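Local coordinates for protein fructuronate-tagaturonate epimerase UxaE from Cohnella laeviribosi in complex with 1 glycerol (Cohnella laeviribosi, PDB 6IL9) that interconverts D-fructuronate and D-tagaturonate by epimerisation and has a TIM-barrel fold that holds a zinc ion, at residues E66-R72 with I139-Y144; K35-K40 with S466-E470. All coordinates share one frame. Residue numbers count along the deposited sequence, not the author numbering.

Contact 1: residues E66-R72 with I139-Y144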
loop_
_atom_site.group_PDB
_atom_site.type_symbol
_atom_site.label_atom_id
_atom_site.label_comp_id
_atom_site.label_asym_id
_atom_site.label_seq_id
_atom_site.Cartn_x
_atom_site.Cartn_y
_atom_site.Cartn_z
ATOM N N GLU A 66 4.934 -25.634 -8.194
ATOM C CA GLU A 66 3.936 -24.590 -8.042
ATOM C C GLU A 66 4.522 -23.408 -7.280
ATOM O O GLU A 66 5.462 -23.547 -6.495
ATOM C CB GLU A 66 2.721 -25.127 -7.291
ATOM C CG GLU A 66 2.130 -26.368 -7.920
ATOM C CD GLU A 66 0.987 -26.038 -8.845
ATOM O OE1 GLU A 66 0.768 -24.835 -9.109
ATOM O OE2 GLU A 66 0.303 -26.979 -9.297
ATOM N N LEU A 67 3.936 -22.232 -7.501
ATOM C CA LEU A 67 4.356 -21.024 -6.789
ATOM C C LEU A 67 3.737 -20.994 -5.390
ATOM O O LEU A 67 2.943 -20.120 -5.046
ATOM C CB LEU A 67 3.970 -19.782 -7.583
ATOM C CG LEU A 67 5.021 -19.194 -8.524
ATOM C CD1 LEU A 67 5.652 -20.250 -9.411
ATOM C CD2 LEU A 67 4.446 -18.061 -9.357
ATOM N N SER A 68 4.126 -21.973 -4.574
ATOM C CA SER A 68 3.548 -22.155 -3.254
ATOM C C SER A 68 4.287 -21.317 -2.212
ATOM O O SER A 68 5.400 -20.829 -2.430
ATOM C CB SER A 68 3.590 -23.628 -2.850
ATOM O OG SER A 68 4.928 -24.092 -2.888
ATOM N N HIS A 69 3.650 -21.167 -1.053
ATOM C CA HIS A 69 4.314 -20.481 0.046
ATOM C C HIS A 69 5.588 -21.210 0.456
ATOM O O HIS A 69 6.634 -20.587 0.659
ATOM C CB HIS A 69 3.368 -20.342 1.241
ATOM C CG HIS A 69 4.021 -19.734 2.440
ATOM N ND1 HIS A 69 4.559 -18.464 2.423
ATOM C CD2 HIS A 69 4.269 -20.234 3.674
ATOM C CE1 HIS A 69 5.087 -18.198 3.605
ATOM N NE2 HIS A 69 4.932 -19.259 4.379
ATOM N N GLU A 70 5.526 -22.538 0.567
ATOM C CA GLU A 70 6.698 -23.274 1.023
ATOM C C GLU A 70 7.861 -23.123 0.052
ATOM O O GLU A 70 9.014 -22.996 0.476
ATOM C CB GLU A 70 6.350 -24.752 1.241
ATOM C CG GLU A 70 5.584 -25.021 2.541
ATOM C CD GLU A 70 6.322 -24.559 3.809
ATOM O OE1 GLU A 70 7.569 -24.691 3.882
ATOM O OE2 GLU A 70 5.644 -24.063 4.740
ATOM N N ASN A 71 7.580 -23.119 -1.260
ATOM C CA ASN A 71 8.651 -22.930 -2.226
ATOM C C ASN A 71 9.173 -21.499 -2.206
ATOM O O ASN A 71 10.339 -21.267 -2.535
ATOM C CB ASN A 71 8.173 -23.317 -3.624
ATOM C CG ASN A 71 8.196 -24.821 -3.846
ATOM O OD1 ASN A 71 8.922 -25.551 -3.159
ATOM N ND2 ASN A 71 7.402 -25.293 -4.807
ATOM N N ARG A 72 8.336 -20.534 -1.810
ATOM C CA ARG A 72 8.837 -19.174 -1.640
ATOM C C ARG A 72 9.850 -19.110 -0.507
ATOM O O ARG A 72 10.858 -18.399 -0.603
ATOM C CB ARG A 72 7.681 -18.202 -1.379
ATOM C CG ARG A 72 8.080 -16.739 -1.466
ATOM C CD ARG A 72 8.442 -16.161 -0.084
ATOM N NE ARG A 72 7.246 -15.934 0.717
ATOM C CZ ARG A 72 7.235 -15.369 1.918
ATOM N NH1 ARG A 72 8.369 -14.972 2.481
ATOM N NH2 ARG A 72 6.085 -15.204 2.554
ATOM N N ILE A 139 3.283 -11.332 0.715
ATOM C CA ILE A 139 4.729 -11.389 0.533
ATOM C C ILE A 139 5.096 -12.420 -0.535
ATOM O O ILE A 139 5.997 -12.179 -1.343
ATOM C CB ILE A 139 5.448 -11.655 1.871
ATOM C CG1 ILE A 139 5.246 -10.469 2.830
ATOM C CG2 ILE A 139 6.945 -11.881 1.639
ATOM C CD1 ILE A 139 6.029 -10.597 4.170
ATOM N N ASP A 140 4.384 -13.565 -0.586
ATOM C CA ASP A 140 4.634 -14.550 -1.644
ATOM C C ASP A 140 4.616 -13.882 -3.014
ATOM O O ASP A 140 5.521 -14.080 -3.831
ATOM C CB ASP A 140 3.576 -15.667 -1.642
ATOM C CG ASP A 140 3.705 -16.649 -0.474
ATOM O OD1 ASP A 140 4.757 -16.718 0.203
ATOM O OD2 ASP A 140 2.713 -17.385 -0.249
ATOM N N ALA A 141 3.562 -13.105 -3.286
ATOM C CA ALA A 141 3.403 -12.507 -4.608
ATOM C C ALA A 141 4.546 -11.549 -4.918
ATOM O O ALA A 141 5.059 -11.527 -6.040
ATOM C CB ALA A 141 2.050 -11.791 -4.703
ATOM N N ALA A 142 4.981 -10.766 -3.918
ATOM C CA ALA A 142 6.092 -9.841 -4.132
ATOM C C ALA A 142 7.412 -10.574 -4.353
ATOM O O ALA A 142 8.206 -10.180 -5.214
ATOM C CB ALA A 142 6.219 -8.885 -2.941
ATOM N N ALA A 143 7.673 -11.630 -3.575
ATOM C CA ALA A 143 8.926 -12.366 -3.726
ATOM C C ALA A 143 9.005 -13.039 -5.086
ATOM O O ALA A 143 10.057 -13.027 -5.739
ATOM C CB ALA A 143 9.068 -13.412 -2.613
ATOM N N TYR A 144 7.907 -13.644 -5.526
ATOM C CA TYR A 144 7.915 -14.285 -6.832
ATOM C C TYR A 144 8.016 -13.258 -7.949
ATOM O O TYR A 144 8.578 -13.548 -9.013
ATOM C CB TYR A 144 6.665 -15.145 -6.984
ATOM C CG TYR A 144 6.764 -16.505 -6.324
ATOM C CD1 TYR A 144 7.761 -17.400 -6.690
ATOM C CD2 TYR A 144 5.855 -16.894 -5.354
ATOM C CE1 TYR A 144 7.848 -18.650 -6.104
ATOM C CE2 TYR A 144 5.943 -18.146 -4.752
ATOM C CZ TYR A 144 6.933 -19.012 -5.141
ATOM O OH TYR A 144 7.002 -20.258 -4.551
#

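Contact 2: residues K35-K40 with S466-E470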
loop_
_atom_site.group_PDB
_atom_site.type_symbol
_atom_site.label_atom_id
_atom_site.label_comp_id
_atom_site.label_asym_id
_atom_site.label_seq_id
_atom_site.Cartn_x
_atom_site.Cartn_y
_atom_site.Cartn_z
ATOM N N LYS A 35 5.228 -20.133 -17.800
ATOM C CA LYS A 35 3.776 -20.103 -17.724
ATOM C C LYS A 35 3.226 -21.143 -18.682
ATOM O O LYS A 35 3.596 -21.150 -19.858
ATOM C CB LYS A 35 3.218 -18.724 -18.067
ATOM C CG LYS A 35 1.711 -18.644 -17.861
ATOM C CD LYS A 35 1.234 -17.219 -17.992
ATOM C CE LYS A 35 -0.256 -17.100 -17.726
ATOM N NZ LYS A 35 -0.666 -15.688 -17.986
ATOM N N ALA A 36 2.366 -22.029 -18.171
ATOM C CA ALA A 36 1.730 -23.053 -18.995
ATOM C C ALA A 36 0.271 -23.213 -18.596
ATOM O O ALA A 36 -0.037 -23.344 -17.410
ATOM C CB ALA A 36 2.455 -24.396 -18.866
ATOM N N GLU A 37 -0.615 -23.221 -19.593
ATOM C CA GLU A 37 -2.049 -23.433 -19.373
ATOM C C GLU A 37 -2.596 -22.460 -18.334
ATOM O O GLU A 37 -3.339 -22.839 -17.428
ATOM C CB GLU A 37 -2.340 -24.878 -18.966
ATOM C CG GLU A 37 -2.239 -25.866 -20.110
ATOM C CD GLU A 37 -0.807 -26.120 -20.503
ATOM O OE1 GLU A 37 -0.374 -25.592 -21.549
ATOM O OE2 GLU A 37 -0.104 -26.822 -19.747
ATOM N N GLY A 38 -2.198 -21.198 -18.452
ATOM C CA GLY A 38 -2.725 -20.147 -17.603
ATOM C C GLY A 38 -2.170 -20.097 -16.199
ATOM O O GLY A 38 -2.682 -19.327 -15.379
ATOM N N ARG A 39 -1.144 -20.891 -15.889
ATOM C CA ARG A 39 -0.569 -20.920 -14.555
ATOM C C ARG A 39 0.949 -20.814 -14.630
ATOM O O ARG A 39 1.575 -21.380 -15.529
ATOM C CB ARG A 39 -0.961 -22.200 -13.817
ATOM C CG ARG A 39 -0.531 -22.204 -12.364
ATOM C CD ARG A 39 -0.492 -23.609 -11.818
ATOM N NE ARG A 39 -1.810 -24.043 -11.376
ATOM C CZ ARG A 39 -2.323 -23.770 -10.181
ATOM N NH1 ARG A 39 -1.626 -23.060 -9.300
ATOM N NH2 ARG A 39 -3.536 -24.209 -9.867
ATOM N N LYS A 40 1.537 -20.097 -13.677
ATOM C CA LYS A 40 2.984 -19.987 -13.570
ATOM C C LYS A 40 3.578 -21.141 -12.760
ATOM O O LYS A 40 2.932 -21.697 -11.869
ATOM C CB LYS A 40 3.363 -18.653 -12.924
ATOM C CG LYS A 40 2.960 -17.435 -13.754
ATOM C CD LYS A 40 3.342 -16.124 -13.053
ATOM C CE LYS A 40 2.958 -14.923 -13.907
ATOM N NZ LYS A 40 3.284 -13.620 -13.239
ATOM N N SER A 466 -5.301 -13.398 -16.541
ATOM C CA SER A 466 -4.194 -14.249 -16.971
ATOM C C SER A 466 -4.062 -14.252 -18.494
ATOM O O SER A 466 -2.952 -14.146 -19.027
ATOM C CB SER A 466 -4.394 -15.666 -16.435
ATOM O OG SER A 466 -3.341 -16.512 -16.852
ATOM N N GLU A 467 -5.188 -14.357 -19.211
ATOM C CA GLU A 467 -5.145 -14.298 -20.667
ATOM C C GLU A 467 -4.599 -12.965 -21.157
ATOM O O GLU A 467 -3.982 -12.905 -22.225
ATOM C CB GLU A 467 -6.545 -14.543 -21.245
ATOM C CG GLU A 467 -7.070 -15.950 -21.017
ATOM C CD GLU A 467 -8.589 -16.060 -21.152
ATOM O OE1 GLU A 467 -9.123 -17.167 -20.915
ATOM O OE2 GLU A 467 -9.251 -15.046 -21.486
ATOM N N ARG A 468 -4.811 -11.890 -20.401
ATOM C CA ARG A 468 -4.396 -10.548 -20.800
ATOM C C ARG A 468 -3.258 -10.036 -19.920
ATOM O O ARG A 468 -3.158 -8.843 -19.632
ATOM C CB ARG A 468 -5.573 -9.574 -20.752
ATOM C CG ARG A 468 -6.885 -10.115 -21.310
ATOM C CD ARG A 468 -6.740 -10.630 -22.718
ATOM N NE ARG A 468 -6.430 -9.556 -23.649
ATOM C CZ ARG A 468 -6.915 -9.480 -24.884
ATOM N NH1 ARG A 468 -7.745 -10.414 -25.329
ATOM N NH2 ARG A 468 -6.572 -8.466 -25.670
ATOM N N GLU A 469 -2.386 -10.950 -19.497
ATOM C CA GLU A 469 -1.277 -10.598 -18.616
ATOM C C GLU A 469 -0.408 -9.491 -19.210
ATOM O O GLU A 469 -0.002 -8.559 -18.497
ATOM C CB GLU A 469 -0.451 -11.855 -18.332
ATOM C CG GLU A 469 0.847 -11.639 -17.589
ATOM C CD GLU A 469 1.528 -12.963 -17.260
ATOM O OE1 GLU A 469 2.743 -13.103 -17.532
ATOM O OE2 GLU A 469 0.828 -13.863 -16.729
ATOM N N GLU A 470 -0.115 -9.566 -20.512
ATOM C CA GLU A 470 0.731 -8.542 -21.114
ATOM C C GLU A 470 0.016 -7.197 -21.163
ATOM O O GLU A 470 0.636 -6.154 -20.933
ATOM C CB GLU A 470 1.171 -8.963 -22.516
ATOM C CG GLU A 470 2.569 -9.554 -22.559
ATOM C CD GLU A 470 3.066 -9.769 -23.981
ATOM O OE1 GLU A 470 4.276 -10.037 -24.145
ATOM O OE2 GLU A 470 2.250 -9.672 -24.929
HETATM O O HOH W 1 3.462 -11.738 -15.141
#

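Contact 1: residues E66-R72 with I139-Y144
This contact joins the N-terminal antiparallel sheet to the TIM barrel: residues 66-72 lead from the strand 62-66 into the helix 69-78, whose first turn lies against the helix 135-149, the second of the two helices between barrel strands 117-124 and 156-162. An inverse gamma turn centred on Leu67 leads into the helix. Ser68 is its N-cap, its OG accepting from Asn71 N at 3.3 Å. Asn71 in turn sends ND2 back to Glu66 O (3.1 Å, nearly linear), while its OD1 takes the amide of Arg55, so both ends of the amide are satisfied.

Across the interface, Asp140 is the main acceptor. Asp140 OD1 receives His69 ND1 at 2.8 Å and, in a salt bridge, Arg72 NE at 2.7 Å; Arg72 NH2 adds a weak bond to the same oxygen at 3.1 Å. The third guanidinium nitrogen, NH1, is taken by Asn76 OD1, and Ile139 CG2 covers one face of the group. The Arg72 side chain sits as a knob among Ile139, Asp140, Ala143 and Tyr144.

Tyr144 reaches further, into the start of the helix. Tyr144 OH donates to Ser68 O at 2.7 Å, a carbonyl that also accepts Arg72 N within the first helical turn at 3.0 Å, so this oxygen serves both the helix and its neighbour. Arg72 CG lies over one face of the tyrosine ring and Leu67 over the other, where Leu67 CG stands 3.6 Å from the Tyr144 ring centroid in a CH-pi contact only 7° off the normal.

Contact 2: residues K35-K40 with S466-E470
An extended lysine, Lys35, carries this contact from the tip of a beta hairpin to the junction of two C-terminal helices. Lys35 has all four chi angles trans, a fully stretched chain whose CA-to-CB bond points toward residues 466-470. That reach brings Lys35 NZ to Ser466 O (2.9 Å), Ser466 OG (3.0 Å) and Glu469 OE2 (2.7 Å, a salt bridge). Glu469 comes to meet it with chi1 and chi2 both trans. The helices 458-467 and 469-487 are separated by Arg468, so Ser466 and Glu469 present their groups from successive helices.

The hairpin turns through a type I' beta turn from Ala36 to Arg39, with Glu37 and Gly38 at positive phi. Its Gly38 O accepts from Ser466 OG at 3.2 Å; with chi1 trans, that hydroxyl can face both the turn and the lysine. Lys40, with chi1 m but trans thereafter, approaches less directly: Lys40 NZ bonds Gln148 OE1, and it donates to a water at 2.7 Å, which makes a weak bond to Glu469 OE1 at 2.8 Å; Tyr19 OH also bonds that oxygen. With three acceptors, one carboxylate and two oxygens of Ser466, the single Lys35 ammonium joins the hairpin to the end of one helix and the start of the next.

In the fold
Both contacts fasten the N-terminal antiparallel sheet to the rest of the chain, with centres about 17 Å apart. Contact 1 is buried, at the exit of strand 62-66, and meets a barrel helix; contact 2 lies at the surface, at the hairpin of strands 29-36 and 39-45, and meets the C-terminal helices. Each contains a salt bridge, but in contact 1 it is buried beside the Tyr144 ring, whereas in contact 2 it is partly exposed, with water on the same glutamate. They touch directly where strand 39-45 runs beside the end of strand 62-66 and the following turn, through the Glu66 OE1 to Arg39 NH1 salt bridge (3.0 Å) and Leu67 CD2 on Lys40 CB (3.8 Å).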